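Local coordinates for intracellular protein transport protein USO1 (Saccharomyces cerevisiae S288c, PDB 6LSU) that tethers transport vesicles and is required for protein transport from the ER to the Golgi complex, the present chain being its globular head, at residues 47-52 with 84-89. Sequence-based numbering, arbitrary orientation.
Sequences GLKAFS and ILETIL
The Glu86 carboxylate is the one flat group in contact, and neither of its faces is covered by 47-52: Lys49 NZ comes to OE2 at 2.7 Å, nearly along the C-O axis, in a salt bridge. The other oxygen, OE1, has a salt bridge to Lys82 and a hydrogen bond with the Tyr165 hydroxyl of helix 160-174. With CG anti to the backbone N (chi1 -172°), the Lys49 chain runs obliquely across Thr87, its CB 3.2 Å from Thr87 OG1, then bends at chi3 to deliver the ammonium. Thr87 OG1 itself hydrogen-bonds back to Ala83 O, while CG2 lies 3.6 Å from Ser52 OG. That hydroxyl donates a hydrogen bond to Leu48 O from above the carbonyl plane; Ser52 N also bonds to this oxygen. The segment axes come within 9.4 Å and run nearly parallel, at 19°; Leu48 and Ile84 both pack on helix 56-73, at the start of the first armadillo repeat. A leucine in place of Lys49 would probably leave Glu86 OE2 without its cationic mate and the carboxylate more dependent on Lys82 and Tyr165. The contact thus joins polar side chains, with two lysines likely sharing the compensation of one buried acid.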
loop_
_atom_site.group_PDB
_atom_site.type_symbol
_atom_site.label_atom_id
_atom_site.label_comp_id
_atom_site.label_asym_id
_atom_site.label_seq_id
_atom_site.Cartn_x
_atom_site.Cartn_y
_atom_site.Cartn_z
ATOM N N GLY A 47 -51.098 -7.576 -5.979
ATOM C CA GLY A 47 -51.275 -8.934 -6.516
ATOM C C GLY A 47 -50.012 -9.416 -7.193
ATOM O O GLY A 47 -49.569 -10.530 -6.904
ATOM N N LEU A 48 -49.400 -8.584 -8.024
ATOM C CA LEU A 48 -48.126 -8.941 -8.693
ATOM C C LEU A 48 -47.031 -9.111 -7.631
ATOM O O LEU A 48 -46.233 -10.089 -7.728
ATOM C CB LEU A 48 -47.780 -7.871 -9.740
ATOM C CG LEU A 48 -48.454 -8.048 -11.100
ATOM C CD1 LEU A 48 -47.975 -6.986 -12.090
ATOM C CD2 LEU A 48 -48.196 -9.445 -11.644
ATOM N N LYS A 49 -47.002 -8.208 -6.638
ATOM C CA LYS A 49 -45.948 -8.184 -5.588
ATOM C C LYS A 49 -45.920 -9.553 -4.900
ATOM O O LYS A 49 -44.825 -10.124 -4.744
ATOM C CB LYS A 49 -46.231 -7.025 -4.630
ATOM C CG LYS A 49 -45.140 -6.740 -3.616
ATOM C CD LYS A 49 -45.484 -5.588 -2.703
ATOM C CE LYS A 49 -44.956 -5.837 -1.297
ATOM N NZ LYS A 49 -45.620 -4.988 -0.280
ATOM N N ALA A 50 -47.083 -10.110 -4.568
ATOM C CA ALA A 50 -47.198 -11.454 -3.955
ATOM C C ALA A 50 -46.588 -12.527 -4.879
ATOM O O ALA A 50 -45.789 -13.359 -4.409
ATOM C CB ALA A 50 -48.641 -11.750 -3.592
ATOM N N PHE A 51 -46.932 -12.543 -6.166
ATOM C CA PHE A 51 -46.413 -13.574 -7.118
ATOM C C PHE A 51 -44.899 -13.418 -7.366
ATOM O O PHE A 51 -44.234 -14.401 -7.835
ATOM C CB PHE A 51 -47.167 -13.507 -8.453
ATOM C CG PHE A 51 -48.511 -14.186 -8.411
ATOM C CD1 PHE A 51 -48.587 -15.571 -8.323
ATOM C CD2 PHE A 51 -49.688 -13.454 -8.399
ATOM C CE1 PHE A 51 -49.815 -16.215 -8.242
ATOM C CE2 PHE A 51 -50.911 -14.097 -8.312
ATOM C CZ PHE A 51 -50.972 -15.478 -8.231
ATOM N N SER A 52 -44.364 -12.223 -7.123
ATOM C CA SER A 52 -42.941 -11.897 -7.373
ATOM C C SER A 52 -42.026 -12.783 -6.540
ATOM O O SER A 52 -40.908 -13.043 -7.016
ATOM C CB SER A 52 -42.647 -10.450 -7.165
ATOM O OG SER A 52 -43.428 -9.700 -8.080
ATOM N N ILE A 84 -44.750 -0.258 -6.363
ATOM C CA ILE A 84 -44.079 -0.659 -7.628
ATOM C C ILE A 84 -42.578 -0.784 -7.350
ATOM O O ILE A 84 -41.986 -1.827 -7.740
ATOM C CB ILE A 84 -44.435 0.321 -8.762
ATOM C CG1 ILE A 84 -45.874 0.055 -9.232
ATOM C CG2 ILE A 84 -43.422 0.258 -9.908
ATOM C CD1 ILE A 84 -46.499 1.229 -9.950
ATOM N N LEU A 85 -42.009 0.191 -6.628
ATOM C CA LEU A 85 -40.570 0.154 -6.226
ATOM C C LEU A 85 -40.333 -1.135 -5.412
ATOM O O LEU A 85 -39.334 -1.830 -5.707
ATOM C CB LEU A 85 -40.178 1.428 -5.460
ATOM C CG LEU A 85 -40.233 2.735 -6.263
ATOM C CD1 LEU A 85 -39.886 3.918 -5.398
ATOM C CD2 LEU A 85 -39.269 2.749 -7.404
ATOM N N GLU A 86 -41.205 -1.496 -4.466
ATOM C CA GLU A 86 -40.931 -2.728 -3.684
ATOM C C GLU A 86 -40.925 -3.889 -4.675
ATOM O O GLU A 86 -40.023 -4.781 -4.555
ATOM C CB GLU A 86 -41.916 -2.999 -2.546
ATOM C CG GLU A 86 -42.026 -1.863 -1.558
ATOM C CD GLU A 86 -43.090 -1.942 -0.473
ATOM O OE1 GLU A 86 -42.970 -1.148 0.527
ATOM O OE2 GLU A 86 -43.992 -2.801 -0.580
ATOM N N THR A 87 -41.837 -3.866 -5.644
ATOM C CA THR A 87 -42.061 -5.029 -6.548
ATOM C C THR A 87 -40.822 -5.166 -7.432
ATOM O O THR A 87 -40.241 -6.301 -7.495
ATOM C CB THR A 87 -43.399 -4.944 -7.297
ATOM O OG1 THR A 87 -44.435 -4.982 -6.300
ATOM C CG2 THR A 87 -43.566 -6.102 -8.271
ATOM N N ILE A 88 -40.333 -4.067 -7.983
ATOM C CA ILE A 88 -39.129 -4.141 -8.858
ATOM C C ILE A 88 -37.933 -4.672 -8.069
ATOM O O ILE A 88 -37.159 -5.508 -8.613
ATOM C CB ILE A 88 -38.799 -2.797 -9.506
ATOM C CG1 ILE A 88 -40.001 -2.284 -10.297
ATOM C CG2 ILE A 88 -37.556 -2.949 -10.396
ATOM C CD1 ILE A 88 -39.747 -0.937 -10.940
ATOM N N LEU A 89 -37.764 -4.163 -6.842
ATOM C CA LEU A 89 -36.645 -4.542 -5.948
ATOM C C LEU A 89 -36.750 -6.026 -5.626
ATOM O O LEU A 89 -35.715 -6.699 -5.558
ATOM C CB LEU A 89 -36.687 -3.680 -4.684
ATOM C CG LEU A 89 -36.038 -2.315 -4.887
ATOM C CD1 LEU A 89 -36.273 -1.377 -3.720
ATOM C CD2 LEU A 89 -34.561 -2.496 -5.150
#